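Local atomic coordinates of tRNA nucleotidyl transferase-related protein (Thermotoga maritima, PDB entry 3H38), a protein that acts as a class II CCA-adding enzyme, a tRNA nucleotidyltransferase that probably builds the CCA end of tRNA from CTP and ATP. Residues E61-E66 and K84-S89; N21-L26 and I56-E61; P36-G41 and A135-L140; I3-S8 and G146-F151; E13-K18 and R45-G50. One frame throughout, in Å; residues are numbered along the deposited sequence.

Contact 1 of 5, residues E61-E66 and K84-S89; sequences EGNALE and KFMTAS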
# COMPACT_ATOMS: atom_id res chain seq x y z
N GLU A 61 -28.94 12.87 -0.12
CA GLU A 61 -30.07 12.15 0.45
C GLU A 61 -31.15 12.07 -0.62
O GLU A 61 -32.10 12.86 -0.62
CB GLU A 61 -30.62 12.82 1.70
CG GLU A 61 -29.72 12.77 2.91
CD GLU A 61 -30.49 13.17 4.15
OE1 GLU A 61 -29.85 13.58 5.14
OE2 GLU A 61 -31.74 13.07 4.12
N GLY A 62 -30.96 11.14 -1.55
CA GLY A 62 -31.89 10.89 -2.62
C GLY A 62 -31.22 9.98 -3.61
O GLY A 62 -30.22 9.35 -3.26
N ASN A 63 -31.74 9.93 -4.83
CA ASN A 63 -31.24 9.01 -5.85
C ASN A 63 -30.00 9.56 -6.56
O ASN A 63 -30.07 10.55 -7.27
CB ASN A 63 -32.37 8.71 -6.85
CG ASN A 63 -31.97 7.70 -7.92
OD1 ASN A 63 -32.53 6.60 -7.99
ND2 ASN A 63 -31.00 8.08 -8.77
N ALA A 64 -28.86 8.91 -6.35
CA ALA A 64 -27.59 9.35 -6.91
C ALA A 64 -27.64 9.58 -8.43
O ALA A 64 -27.18 10.61 -8.93
CB ALA A 64 -26.47 8.35 -6.55
N LEU A 65 -28.24 8.64 -9.15
CA LEU A 65 -28.38 8.79 -10.60
C LEU A 65 -29.23 9.95 -11.04
O LEU A 65 -28.80 10.71 -11.86
CB LEU A 65 -28.89 7.52 -11.24
CG LEU A 65 -28.02 6.28 -11.08
CD1 LEU A 65 -27.72 5.75 -12.43
CD2 LEU A 65 -26.77 6.58 -10.35
N GLU A 66 -30.42 10.10 -10.50
CA GLU A 66 -31.17 11.29 -10.77
C GLU A 66 -30.29 12.49 -10.73
O GLU A 66 -30.35 13.33 -11.59
CB GLU A 66 -32.20 11.55 -9.71
CG GLU A 66 -33.33 10.63 -9.64
CD GLU A 66 -34.45 11.24 -8.89
OE1 GLU A 66 -35.01 10.59 -8.02
OE2 GLU A 66 -34.76 12.40 -9.18
N LYS A 84 -22.11 -0.19 -7.28
CA LYS A 84 -22.13 0.12 -5.85
C LYS A 84 -23.56 0.53 -5.69
O LYS A 84 -24.10 1.16 -6.57
CB LYS A 84 -21.19 1.24 -5.51
CG LYS A 84 -20.82 1.30 -4.05
CD LYS A 84 -19.83 0.24 -3.67
CE LYS A 84 -19.25 0.51 -2.34
NZ LYS A 84 -18.74 1.87 -2.36
N PHE A 85 -24.20 0.24 -4.57
CA PHE A 85 -25.63 0.27 -4.53
C PHE A 85 -26.23 1.46 -5.25
O PHE A 85 -27.13 1.27 -6.03
CB PHE A 85 -26.12 0.13 -3.07
CG PHE A 85 -27.40 0.85 -2.77
CD1 PHE A 85 -28.59 0.44 -3.29
CD2 PHE A 85 -27.40 1.94 -1.92
CE1 PHE A 85 -29.74 1.10 -3.00
CE2 PHE A 85 -28.55 2.61 -1.63
CZ PHE A 85 -29.72 2.20 -2.16
N MET A 86 -25.71 2.66 -5.05
CA MET A 86 -26.10 3.83 -5.83
C MET A 86 -24.93 4.80 -5.99
O MET A 86 -24.77 5.73 -5.20
CB MET A 86 -27.25 4.56 -5.16
CG MET A 86 -28.54 3.79 -5.16
SD MET A 86 -29.91 4.88 -5.57
CE MET A 86 -29.33 5.53 -7.14
N THR A 87 -24.13 4.59 -7.01
CA THR A 87 -22.87 5.26 -7.11
C THR A 87 -22.63 5.68 -8.55
O THR A 87 -22.88 4.92 -9.49
CB THR A 87 -21.74 4.36 -6.59
OG1 THR A 87 -21.76 4.36 -5.16
CG2 THR A 87 -20.39 4.85 -7.06
N ALA A 88 -22.17 6.91 -8.70
CA ALA A 88 -21.95 7.43 -10.03
C ALA A 88 -20.73 8.31 -9.95
O ALA A 88 -20.34 8.73 -8.86
CB ALA A 88 -23.15 8.23 -10.50
N SER A 89 -20.13 8.58 -11.11
CA SER A 89 -19.05 9.54 -11.20
C SER A 89 -19.22 10.39 -12.46
O SER A 89 -19.39 9.85 -13.55
CB SER A 89 -17.71 8.82 -11.19
OG SER A 89 -17.56 8.09 -9.98
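Met86 carries this contact with the methyl group at the tip of its side chain, which meets Asn63, Ala64 and Leu65 in turn. Its CE lies 3.5 Å from Asn63 CG, and the two side chains cross at about a right angle. The same methyl is 4.1 Å from Ala64 CB and 4.2 Å from Leu65 CG, so one carbon touches three successive residues at the start of the helix. Two further pairs add to the first shell: Ala64 CB sits 3.4 Å from the backbone oxygen Met86 O, and Leu65 CD2 packs 4.0 Å from Ala88 CB.

The shape of Met86 explains its reach. The chain bends at chi2 and again at chi3 (56°), the latter placing CE toward the helix start, while CG lies 3.5 Å above the ring plane of Phe85, over its centre. Met86 O, besides touching Ala64 CB, is hydrogen-bonded to Arg104 NH2. On the helix side, Thr102 OG1 is hydrogen-bonded to both Gly62 O and Ala64 N and so ties down the turn that holds Asn63 at the N-cap position.

The contact thus sets the first turn of helix 64-72 against the beginning of strand 87-92. That strand runs antiparallel between strands 97-102 and 77-80, and Ser89 OG is hydrogen-bonded to the magnesium-binding Asp99 of strand 97-102.

Contact 2 of 5, residues N21-L26 and I56-E61; sequences NLFRLL and IDIVVE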
# COMPACT_ATOMS: atom_id res chain seq x y z
N ASN A 21 -17.04 27.22 -6.33
CA ASN A 21 -18.23 27.57 -7.09
C ASN A 21 -19.01 26.36 -7.57
O ASN A 21 -20.23 26.41 -7.70
CB ASN A 21 -17.88 28.48 -8.26
CG ASN A 21 -17.95 29.95 -7.88
OD1 ASN A 21 -18.59 30.33 -6.88
ND2 ASN A 21 -17.29 30.80 -8.67
N LEU A 22 -18.27 25.28 -7.81
CA LEU A 22 -18.81 23.98 -8.16
C LEU A 22 -19.61 23.37 -7.01
O LEU A 22 -20.76 22.96 -7.20
CB LEU A 22 -17.64 23.05 -8.50
CG LEU A 22 -18.00 21.63 -8.93
CD1 LEU A 22 -18.99 21.64 -10.07
CD2 LEU A 22 -16.75 20.87 -9.36
N PHE A 23 -18.99 23.29 -5.82
CA PHE A 23 -19.68 22.87 -4.61
C PHE A 23 -20.99 23.64 -4.50
O PHE A 23 -22.03 23.06 -4.18
CB PHE A 23 -18.82 23.11 -3.35
CG PHE A 23 -17.66 22.12 -3.17
CD1 PHE A 23 -17.82 20.77 -3.42
CD2 PHE A 23 -16.43 22.56 -2.70
CE1 PHE A 23 -16.77 19.88 -3.24
CE2 PHE A 23 -15.37 21.67 -2.53
CZ PHE A 23 -15.54 20.33 -2.80
N ARG A 24 -20.94 24.94 -4.79
CA ARG A 24 -22.14 25.78 -4.79
C ARG A 24 -23.19 25.30 -5.80
O ARG A 24 -24.34 25.02 -5.43
CB ARG A 24 -21.79 27.26 -4.97
CG ARG A 24 -21.12 27.88 -3.75
CD ARG A 24 -20.92 29.41 -3.85
NE ARG A 24 -20.76 30.02 -2.52
CZ ARG A 24 -19.62 30.50 -2.06
NH1 ARG A 24 -18.54 30.49 -2.85
NH2 ARG A 24 -19.54 31.03 -0.83
N LEU A 25 -22.78 25.11 -7.03
CA LEU A 25 -23.67 24.61 -8.04
C LEU A 25 -24.31 23.33 -7.66
O LEU A 25 -25.46 23.17 -7.86
CB LEU A 25 -22.89 24.32 -9.29
CG LEU A 25 -22.55 25.47 -10.18
CD1 LEU A 25 -22.71 24.99 -11.59
CD2 LEU A 25 -23.48 26.58 -9.87
N LEU A 26 -23.53 22.42 -7.11
CA LEU A 26 -24.03 21.12 -6.71
C LEU A 26 -25.10 21.29 -5.64
O LEU A 26 -26.14 20.61 -5.67
CB LEU A 26 -22.89 20.22 -6.22
CG LEU A 26 -21.86 19.78 -7.27
CD1 LEU A 26 -20.62 19.19 -6.62
CD2 LEU A 26 -22.45 18.80 -8.27
N ILE A 56 -13.31 15.43 -5.25
CA ILE A 56 -14.62 15.81 -4.75
C ILE A 56 -15.56 14.61 -4.58
O ILE A 56 -15.82 13.85 -5.51
CB ILE A 56 -15.24 16.91 -5.63
CG1 ILE A 56 -16.20 16.32 -6.65
CG2 ILE A 56 -14.14 17.73 -6.33
CD1 ILE A 56 -16.97 17.39 -7.37
N ASP A 57 -16.04 14.44 -3.35
CA ASP A 57 -16.75 13.24 -2.95
C ASP A 57 -18.12 13.61 -2.42
O ASP A 57 -18.22 14.11 -1.28
CB ASP A 57 -15.94 12.52 -1.87
CG ASP A 57 -16.22 11.03 -1.82
OD1 ASP A 57 -17.31 10.62 -2.26
OD2 ASP A 57 -15.34 10.27 -1.35
N ILE A 58 -19.17 13.37 -3.21
CA ILE A 58 -20.52 13.89 -2.88
C ILE A 58 -21.52 12.87 -2.36
O ILE A 58 -21.71 11.81 -2.95
CB ILE A 58 -21.17 14.62 -4.06
CG1 ILE A 58 -20.29 15.77 -4.54
CG2 ILE A 58 -22.48 15.21 -3.64
CD1 ILE A 58 -19.98 16.73 -3.41
N VAL A 59 -22.19 13.23 -1.26
CA VAL A 59 -23.28 12.41 -0.73
C VAL A 59 -24.66 13.10 -0.84
O VAL A 59 -24.84 14.26 -0.42
CB VAL A 59 -22.96 11.93 0.70
CG1 VAL A 59 -24.07 11.07 1.24
CG2 VAL A 59 -21.68 11.14 0.69
N VAL A 60 -25.64 12.40 -1.42
CA VAL A 60 -26.97 13.01 -1.54
C VAL A 60 -27.99 12.20 -0.76
O VAL A 60 -27.88 10.97 -0.69
CB VAL A 60 -27.43 13.18 -3.01
CG1 VAL A 60 -26.51 14.16 -3.77
CG2 VAL A 60 -27.48 11.85 -3.71
N GLU A 61 -28.94 12.87 -0.12
CA GLU A 61 -30.07 12.15 0.45
C GLU A 61 -31.15 12.07 -0.62
O GLU A 61 -32.10 12.86 -0.62
CB GLU A 61 -30.62 12.82 1.70
CG GLU A 61 -29.72 12.77 2.91
CD GLU A 61 -30.49 13.17 4.15
OE1 GLU A 61 -29.85 13.58 5.14
OE2 GLU A 61 -31.74 13.07 4.12
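Leu22, Phe23 and Leu26 of the helix meet Ile56 and Ile58 of the strand entirely through apolar groups. Among the aliphatic pairs, Leu26 CD1 reaches both isoleucines, lying 4.0 Å from Ile58 CG1 and 4.1 Å from Ile56 CD1. With its CG anti to the backbone N (chi1 -179°), Leu22 approaches Ile56 at about a right angle and brings its CD2 to 4.0 Å from Ile56 CD1. Ile56 is poorly ordered in the model, and distances to its atoms carry that uncertainty.

The aromatic contacts are made by one corner of Phe23. Its CE1 is 4.1 Å from Ile56 CB, the two side chains sliding past each other in opposite directions, while Ile58 CD1 stands at the ring edge, near the ring plane and 4.5 Å from CE1. Beyond the strand, Phe23 also packs edge-to-face with Phe43.

Backbone geometry gives the frame. The short axes run nearly parallel, 17° apart, and come within 11.3 Å, a separation filled by side chains from both partners. Asp57, which binds magnesium, points away from the helix, on the other side of the strand from Ile56 and Ile58.

Helix 17-32 therefore lies against the sheet over strand 56-60, which has strand 37-40 antiparallel beside it and strand 97-102 parallel on its other flank.

Contact 3 of 5, residues P36-G41 and A135-L140; sequences PVYVVG and AMAIKL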
# COMPACT_ATOMS: atom_id res chain seq x y z
N PRO A 36 -30.91 16.88 -0.24
CA PRO A 36 -29.81 17.50 0.53
C PRO A 36 -28.45 17.02 0.03
O PRO A 36 -28.27 15.82 -0.12
CB PRO A 36 -30.06 17.00 1.96
CG PRO A 36 -31.58 16.70 1.98
CD PRO A 36 -31.86 16.14 0.61
N VAL A 37 -27.53 17.94 -0.25
CA VAL A 37 -26.21 17.60 -0.77
C VAL A 37 -25.08 17.87 0.24
O VAL A 37 -25.08 18.90 0.91
CB VAL A 37 -25.89 18.38 -2.06
CG1 VAL A 37 -24.71 17.75 -2.75
CG2 VAL A 37 -27.07 18.36 -2.98
N TYR A 38 -24.11 16.96 0.31
CA TYR A 38 -22.96 17.09 1.21
C TYR A 38 -21.62 16.62 0.60
O TYR A 38 -21.55 15.64 -0.16
CB TYR A 38 -23.15 16.24 2.46
CG TYR A 38 -24.51 16.28 3.10
CD1 TYR A 38 -25.53 15.51 2.61
CD2 TYR A 38 -24.75 17.07 4.22
CE1 TYR A 38 -26.78 15.52 3.21
CE2 TYR A 38 -25.99 17.10 4.82
CZ TYR A 38 -27.00 16.33 4.32
OH TYR A 38 -28.24 16.34 4.92
N VAL A 39 -20.55 17.29 0.99
CA VAL A 39 -19.22 16.76 0.77
C VAL A 39 -18.82 16.07 2.09
O VAL A 39 -19.17 16.55 3.18
CB VAL A 39 -18.23 17.85 0.32
CG1 VAL A 39 -17.92 18.80 1.46
CG2 VAL A 39 -16.96 17.22 -0.25
N VAL A 40 -18.16 14.92 2.00
CA VAL A 40 -17.92 14.10 3.19
C VAL A 40 -16.49 13.57 3.30
O VAL A 40 -15.72 13.61 2.34
CB VAL A 40 -18.85 12.88 3.20
CG1 VAL A 40 -20.30 13.33 3.19
CG2 VAL A 40 -18.58 12.00 1.99
N GLY A 41 -16.14 13.09 4.49
CA GLY A 41 -14.96 12.25 4.65
C GLY A 41 -13.61 12.93 4.71
O GLY A 41 -13.44 13.90 5.44
N ALA A 135 -15.66 11.04 9.72
CA ALA A 135 -17.12 10.86 9.76
C ALA A 135 -17.86 12.20 9.77
O ALA A 135 -18.86 12.39 10.45
CB ALA A 135 -17.50 10.05 10.97
N MET A 136 -17.34 13.15 9.02
CA MET A 136 -17.84 14.50 9.08
C MET A 136 -18.29 14.93 7.71
O MET A 136 -17.83 14.44 6.67
CB MET A 136 -16.79 15.46 9.64
CG MET A 136 -16.64 15.34 11.16
SD MET A 136 -15.50 16.57 11.84
CE MET A 136 -13.90 15.94 11.27
N ALA A 137 -19.25 15.83 7.71
CA ALA A 137 -19.82 16.27 6.46
C ALA A 137 -19.98 17.79 6.46
O ALA A 137 -19.94 18.45 7.53
CB ALA A 137 -21.17 15.54 6.21
N ILE A 138 -20.08 18.34 5.26
CA ILE A 138 -20.39 19.74 5.09
C ILE A 138 -21.49 19.81 4.06
O ILE A 138 -21.38 19.24 2.97
CB ILE A 138 -19.19 20.58 4.60
CG1 ILE A 138 -18.07 20.62 5.65
CG2 ILE A 138 -19.67 22.02 4.26
CD1 ILE A 138 -16.71 21.05 5.08
N LYS A 139 -22.54 20.51 4.41
CA LYS A 139 -23.72 20.56 3.58
C LYS A 139 -23.54 21.60 2.50
O LYS A 139 -23.13 22.72 2.79
CB LYS A 139 -24.94 20.88 4.45
CG LYS A 139 -26.23 20.89 3.70
CD LYS A 139 -27.38 20.84 4.68
CE LYS A 139 -28.71 20.57 3.93
NZ LYS A 139 -29.83 20.94 4.82
N LEU A 140 -23.90 21.24 1.27
CA LEU A 140 -23.78 22.16 0.13
C LEU A 140 -25.03 22.93 -0.30
O LEU A 140 -24.91 23.85 -1.11
CB LEU A 140 -23.17 21.43 -1.06
CG LEU A 140 -21.83 20.77 -0.69
CD1 LEU A 140 -21.09 20.26 -1.92
CD2 LEU A 140 -20.96 21.77 0.09
O HOH W 1 -14.50 14.05 8.13
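Leu140 N donates to Val37 O over 2.6 Å in a nearly straight bond (N-H...O 171°). Val39 and Ile138 form the hydrogen-bonded pair of the antiparallel ladder, each N giving a 2.9 Å bond to the other's O. A further bond, Gly41 N to Met136 O at 3.1 Å, extends the register to the glycine at the N-cap position of helix 42-49. There a water donates to Gly41 O and weakly accepts from Met136 N.

On one face, Val39 and Ile138 lie side by side, with CG1 of the valine 3.8 Å from CB of the isoleucine. On the other, Tyr38 CD2 is 3.8 Å from Lys139 CB, and the extended lysine chain runs past CE2 to a salt bridge of NZ with Asp144. Tyr38 OH lies 3.2 Å from Glu61 OE1, a probable hydrogen bond. An alanine in place of Tyr38 would probably leave the lysine chain without its aromatic neighbour and Glu61 OE1 without this partner. Val40 CG1 meets Ala137 CB at 3.8 Å, near the ATP-binding Arg129.

A strand running through Gly41 into helix 42-49, beside the strand bearing the magnesium-binding Asp57, is consistent with the nucleotidyltransferase fold of the poly(A) polymerase head family.

Contact 4 of 5, residues I3-S8 and G146-F151; sequences IFRDVS and GLLIDF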
# COMPACT_ATOMS: atom_id res chain seq x y z
N ILE A 3 -22.34 20.11 17.41
CA ILE A 3 -22.48 19.34 16.23
C ILE A 3 -22.38 20.17 14.98
O ILE A 3 -21.65 19.86 14.09
CB ILE A 3 -23.77 18.60 16.28
CG1 ILE A 3 -23.83 17.90 17.62
CG2 ILE A 3 -23.88 17.67 15.12
CD1 ILE A 3 -24.93 17.03 17.73
N PHE A 4 -23.10 21.27 14.95
CA PHE A 4 -23.11 22.12 13.76
C PHE A 4 -22.29 23.40 13.94
O PHE A 4 -22.35 24.07 14.97
CB PHE A 4 -24.55 22.46 13.35
CG PHE A 4 -25.49 21.28 13.41
CD1 PHE A 4 -26.28 21.07 14.53
CD2 PHE A 4 -25.57 20.38 12.37
CE1 PHE A 4 -27.14 19.99 14.60
CE2 PHE A 4 -26.43 19.29 12.42
CZ PHE A 4 -27.22 19.10 13.54
N ARG A 5 -21.52 23.72 12.91
CA ARG A 5 -20.54 24.79 12.97
C ARG A 5 -20.41 25.40 11.57
O ARG A 5 -20.45 24.69 10.57
CB ARG A 5 -19.22 24.20 13.46
CG ARG A 5 -18.07 25.15 13.53
CD ARG A 5 -16.80 24.41 13.96
NE ARG A 5 -17.03 23.47 15.06
CZ ARG A 5 -16.69 23.68 16.33
NH1 ARG A 5 -16.07 24.80 16.69
NH2 ARG A 5 -16.94 22.75 17.24
N ASP A 6 -20.29 26.72 11.47
CA ASP A 6 -20.24 27.37 10.16
C ASP A 6 -18.78 27.41 9.74
O ASP A 6 -17.98 28.14 10.35
CB ASP A 6 -20.79 28.79 10.29
CG ASP A 6 -20.89 29.51 8.94
OD1 ASP A 6 -21.34 30.68 8.94
OD2 ASP A 6 -20.54 28.93 7.89
N VAL A 7 -18.42 26.62 8.72
CA VAL A 7 -17.02 26.62 8.26
C VAL A 7 -16.87 27.29 6.90
O VAL A 7 -15.92 27.01 6.16
CB VAL A 7 -16.38 25.21 8.22
CG1 VAL A 7 -16.36 24.57 9.61
CG2 VAL A 7 -17.06 24.31 7.21
N SER A 8 -17.79 28.20 6.61
CA SER A 8 -17.83 28.95 5.36
C SER A 8 -16.59 29.75 5.07
O SER A 8 -16.09 29.73 3.95
CB SER A 8 -19.05 29.89 5.32
OG SER A 8 -20.17 29.15 4.88
N GLY A 146 -21.72 25.36 3.73
CA GLY A 146 -20.60 25.54 4.65
C GLY A 146 -20.87 25.12 6.08
O GLY A 146 -20.11 25.46 7.00
N LEU A 147 -21.96 24.38 6.28
CA LEU A 147 -22.32 23.85 7.59
C LEU A 147 -21.57 22.56 7.90
O LEU A 147 -21.75 21.55 7.22
CB LEU A 147 -23.84 23.58 7.70
CG LEU A 147 -24.28 23.26 9.13
CD1 LEU A 147 -23.90 24.36 10.12
CD2 LEU A 147 -25.76 22.97 9.23
N LEU A 148 -20.74 22.58 8.94
CA LEU A 148 -20.05 21.39 9.36
C LEU A 148 -21.09 20.60 10.13
O LEU A 148 -21.74 21.11 11.07
CB LEU A 148 -18.85 21.72 10.26
CG LEU A 148 -17.55 20.90 10.29
CD1 LEU A 148 -17.04 20.76 11.72
CD2 LEU A 148 -17.60 19.53 9.61
N ILE A 149 -21.27 19.35 9.72
CA ILE A 149 -22.11 18.45 10.49
C ILE A 149 -21.21 17.41 11.10
O ILE A 149 -20.60 16.60 10.39
CB ILE A 149 -23.16 17.78 9.64
CG1 ILE A 149 -24.18 18.82 9.15
CG2 ILE A 149 -23.85 16.69 10.45
CD1 ILE A 149 -24.67 18.53 7.79
N ASP A 150 -21.09 17.50 12.41
CA ASP A 150 -20.15 16.66 13.14
C ASP A 150 -20.82 16.03 14.36
O ASP A 150 -20.86 16.60 15.45
CB ASP A 150 -18.91 17.46 13.52
CG ASP A 150 -17.97 16.70 14.41
OD1 ASP A 150 -17.37 17.33 15.28
OD2 ASP A 150 -17.86 15.46 14.28
N PHE A 151 -21.35 14.84 14.15
CA PHE A 151 -22.19 14.21 15.16
C PHE A 151 -21.30 13.62 16.23
O PHE A 151 -21.75 13.44 17.36
CB PHE A 151 -23.08 13.11 14.52
CG PHE A 151 -24.13 13.64 13.57
CD1 PHE A 151 -25.26 14.31 14.06
CD2 PHE A 151 -24.00 13.47 12.19
CE1 PHE A 151 -26.26 14.82 13.19
CE2 PHE A 151 -24.99 13.97 11.32
CZ PHE A 151 -26.13 14.65 11.83
O HOH W 2 -18.20 19.93 16.07
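Ile3, Arg5 and Val7 trade backbone hydrogen bonds with Gly146, Leu148 and Asp150. Arg5 and Leu148 use both of their polar backbone atoms on each other: Leu148 N gives Arg5 O a 2.7 Å bond, and Arg5 N reaches Leu148 O at 3.2 Å. On the flanks, Val7 N donates to Gly146 O at 2.7 Å, and Asp150 N to Ile3 O at 3.0 Å.

One oxygen of Asp6 and both of Asp150 have partners. Asp6 OD2 accepts from Ser8 N at 3.1 Å, met from above the carboxylate plane, which closes an Asx turn where the strand gives way to helix 8-14. Asp150 OD2 takes Gly154 N; its OD1 takes Tyr155 N and a water that is weakly linked to Arg5 NH2, while Arg5 itself makes a cation-pi contact with Tyr155.

Side chains cover the ladder. Ile149 CG1 sits at the Phe4 ring edge, 3.8 Å from CD2, and Val7 sets CG1 3.8 Å from Leu148 CB and CG2 3.3 Å from Gly146 O. An alanine instead of Val7 would probably open a gap beside Leu148 and uncover Gly146 O, without removing the backbone bond.

Alternating hydrogen-bonded and non-hydrogen-bonded pairs mark a regular antiparallel ladder, here adding the N-terminal strand 4-6 as one edge strand of the head-domain sheet.

Contact 5 of 5, residues E13-K18 and R45-G50; sequences ERVDPK and RDLLLG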
# COMPACT_ATOMS: atom_id res chain seq x y z
N GLU A 13 -11.35 30.47 2.31
CA GLU A 13 -9.92 30.62 2.52
C GLU A 13 -9.14 29.47 1.86
O GLU A 13 -8.28 29.71 1.02
CB GLU A 13 -9.57 30.72 4.01
CG GLU A 13 -8.15 31.23 4.20
CD GLU A 13 -7.44 30.69 5.44
OE1 GLU A 13 -8.07 30.60 6.52
OE2 GLU A 13 -6.23 30.38 5.34
N ARG A 14 -9.42 28.24 2.21
CA ARG A 14 -8.60 27.14 1.76
C ARG A 14 -8.87 26.52 0.42
O ARG A 14 -8.00 25.94 -0.15
CB ARG A 14 -8.62 26.08 2.82
CG ARG A 14 -8.44 26.62 4.18
CD ARG A 14 -7.57 25.71 4.95
NE ARG A 14 -6.70 26.42 5.86
CZ ARG A 14 -6.61 26.15 7.15
NH1 ARG A 14 -7.33 25.17 7.67
NH2 ARG A 14 -5.80 26.84 7.92
N VAL A 15 -10.07 26.62 -0.09
CA VAL A 15 -10.42 25.88 -1.31
C VAL A 15 -10.33 26.74 -2.58
O VAL A 15 -10.72 27.92 -2.59
CB VAL A 15 -11.83 25.20 -1.18
CG1 VAL A 15 -12.05 24.10 -2.25
CG2 VAL A 15 -12.00 24.62 0.23
N ASP A 16 -9.79 26.16 -3.65
CA ASP A 16 -9.75 26.84 -4.94
C ASP A 16 -11.15 27.33 -5.28
O ASP A 16 -12.12 26.60 -5.14
CB ASP A 16 -9.24 25.89 -6.04
CG ASP A 16 -9.02 26.61 -7.38
OD1 ASP A 16 -8.46 27.73 -7.38
OD2 ASP A 16 -9.38 26.04 -8.43
N PRO A 17 -11.26 28.58 -5.70
CA PRO A 17 -12.55 29.20 -6.03
C PRO A 17 -13.27 28.52 -7.20
O PRO A 17 -14.48 28.37 -7.15
CB PRO A 17 -12.15 30.63 -6.41
CG PRO A 17 -10.70 30.49 -6.84
CD PRO A 17 -10.16 29.55 -5.83
N LYS A 18 -12.55 28.07 -8.20
CA LYS A 18 -13.21 27.46 -9.31
C LYS A 18 -14.04 26.30 -8.82
O LYS A 18 -15.14 26.06 -9.26
CB LYS A 18 -12.19 27.02 -10.33
CG LYS A 18 -12.59 25.82 -11.10
CD LYS A 18 -12.84 26.13 -12.54
CE LYS A 18 -13.90 25.21 -13.08
NZ LYS A 18 -13.54 24.66 -14.42
N ARG A 45 -11.93 16.25 6.69
CA ARG A 45 -10.79 16.06 7.56
C ARG A 45 -9.62 16.95 7.09
O ARG A 45 -9.09 17.77 7.86
CB ARG A 45 -10.36 14.60 7.49
CG ARG A 45 -9.24 14.17 8.44
CD ARG A 45 -8.69 12.81 7.96
NE ARG A 45 -8.17 12.90 6.59
CZ ARG A 45 -8.29 11.95 5.67
NH1 ARG A 45 -8.91 10.79 5.95
NH2 ARG A 45 -7.80 12.16 4.45
N ASP A 46 -9.27 16.78 5.82
CA ASP A 46 -8.14 17.48 5.22
C ASP A 46 -8.33 19.00 5.27
O ASP A 46 -7.41 19.72 5.66
CB ASP A 46 -7.89 16.95 3.81
CG ASP A 46 -7.41 15.47 3.82
OD1 ASP A 46 -6.89 15.02 4.86
OD2 ASP A 46 -7.56 14.75 2.80
N LEU A 47 -9.52 19.48 4.93
CA LEU A 47 -9.82 20.91 5.03
C LEU A 47 -9.48 21.44 6.42
O LEU A 47 -8.78 22.44 6.56
CB LEU A 47 -11.29 21.22 4.67
CG LEU A 47 -11.73 22.69 4.85
CD1 LEU A 47 -11.05 23.57 3.82
CD2 LEU A 47 -13.23 22.85 4.74
N LEU A 48 -9.98 20.75 7.45
CA LEU A 48 -9.82 21.23 8.82
C LEU A 48 -8.34 21.14 9.28
O LEU A 48 -7.88 21.99 10.04
CB LEU A 48 -10.74 20.47 9.77
CG LEU A 48 -12.26 20.68 9.55
CD1 LEU A 48 -13.08 19.74 10.39
CD2 LEU A 48 -12.69 22.14 9.86
N LEU A 49 -7.62 20.13 8.81
CA LEU A 49 -6.17 20.01 9.08
C LEU A 49 -5.36 20.97 8.21
O LEU A 49 -4.16 21.13 8.42
CB LEU A 49 -5.65 18.58 8.87
CG LEU A 49 -6.12 17.61 9.96
CD1 LEU A 49 -5.84 16.16 9.58
CD2 LEU A 49 -5.51 17.98 11.33
N GLY A 50 -6.02 21.60 7.25
CA GLY A 50 -5.34 22.47 6.31
C GLY A 50 -4.43 21.67 5.40
O GLY A 50 -3.30 22.08 5.12
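Arg14 packs on Leu47 and Gly50, and Val15 on Leu47, near the end of helix 42-49. Two residues before Leu47, Arg45, which binds CTP and ATP, forms a side-on salt bridge with Asp46: NE and NH2 both reach OD1, each at 3.0 Å and from the same face of the carboxylate. Asn134 OD1 is hydrogen-bonded to Arg45 NH1, and Asn53 ND2 to Asp46 OD2, so this pair is held from both ends.

Leu47 meets both residues of the other segment. Its CD1 touches Arg14 CB at 3.6 Å and Val15 CG2 at 3.9 Å. Arg14 NH1 donates to Leu47 O at 3.3 Å (N-H...O 145°). Gly50 N also donates to Leu47 O, at 3.0 Å. Gly50 then ends the helix in a Schellman motif, its CA over one face of the Arg14 guanidinium and 3.6 Å from NH1.

Arg14 ends helix 8-14 and Val15 opens the bend into helix 17-32, so the contact joins that bend to the C-terminal end of helix 42-49, whose Leu47 and Leu48 also pack on helix 8-14.

Contacts 1 to 4 all reach one mixed sheet, in which the strands run 4-6, 147-149, 137-139, 37-40, 56-60, 97-102, 87-92 and 77-80. Contacts 4 and 3 join neighbouring strands. Centre to centre they are about 9 Å apart, contacts 2 and 3 about 8 Å, and contacts 1 and 4 about 24 Å, contact 1 lying toward the far edge. Contact 5 lies where helices 8-14 and 17-32 meet the end of helix 42-49, and packs on contacts 2, 3 and 4. Along the chain, contact 4 closes a loop that encloses the other four, so strand 147-149 comes back beside the N-terminal strand 4-6. All five lie in the nucleotidyltransferase head region, with the magnesium-binding Asp57 and nucleotide-binding Arg45 among their segments.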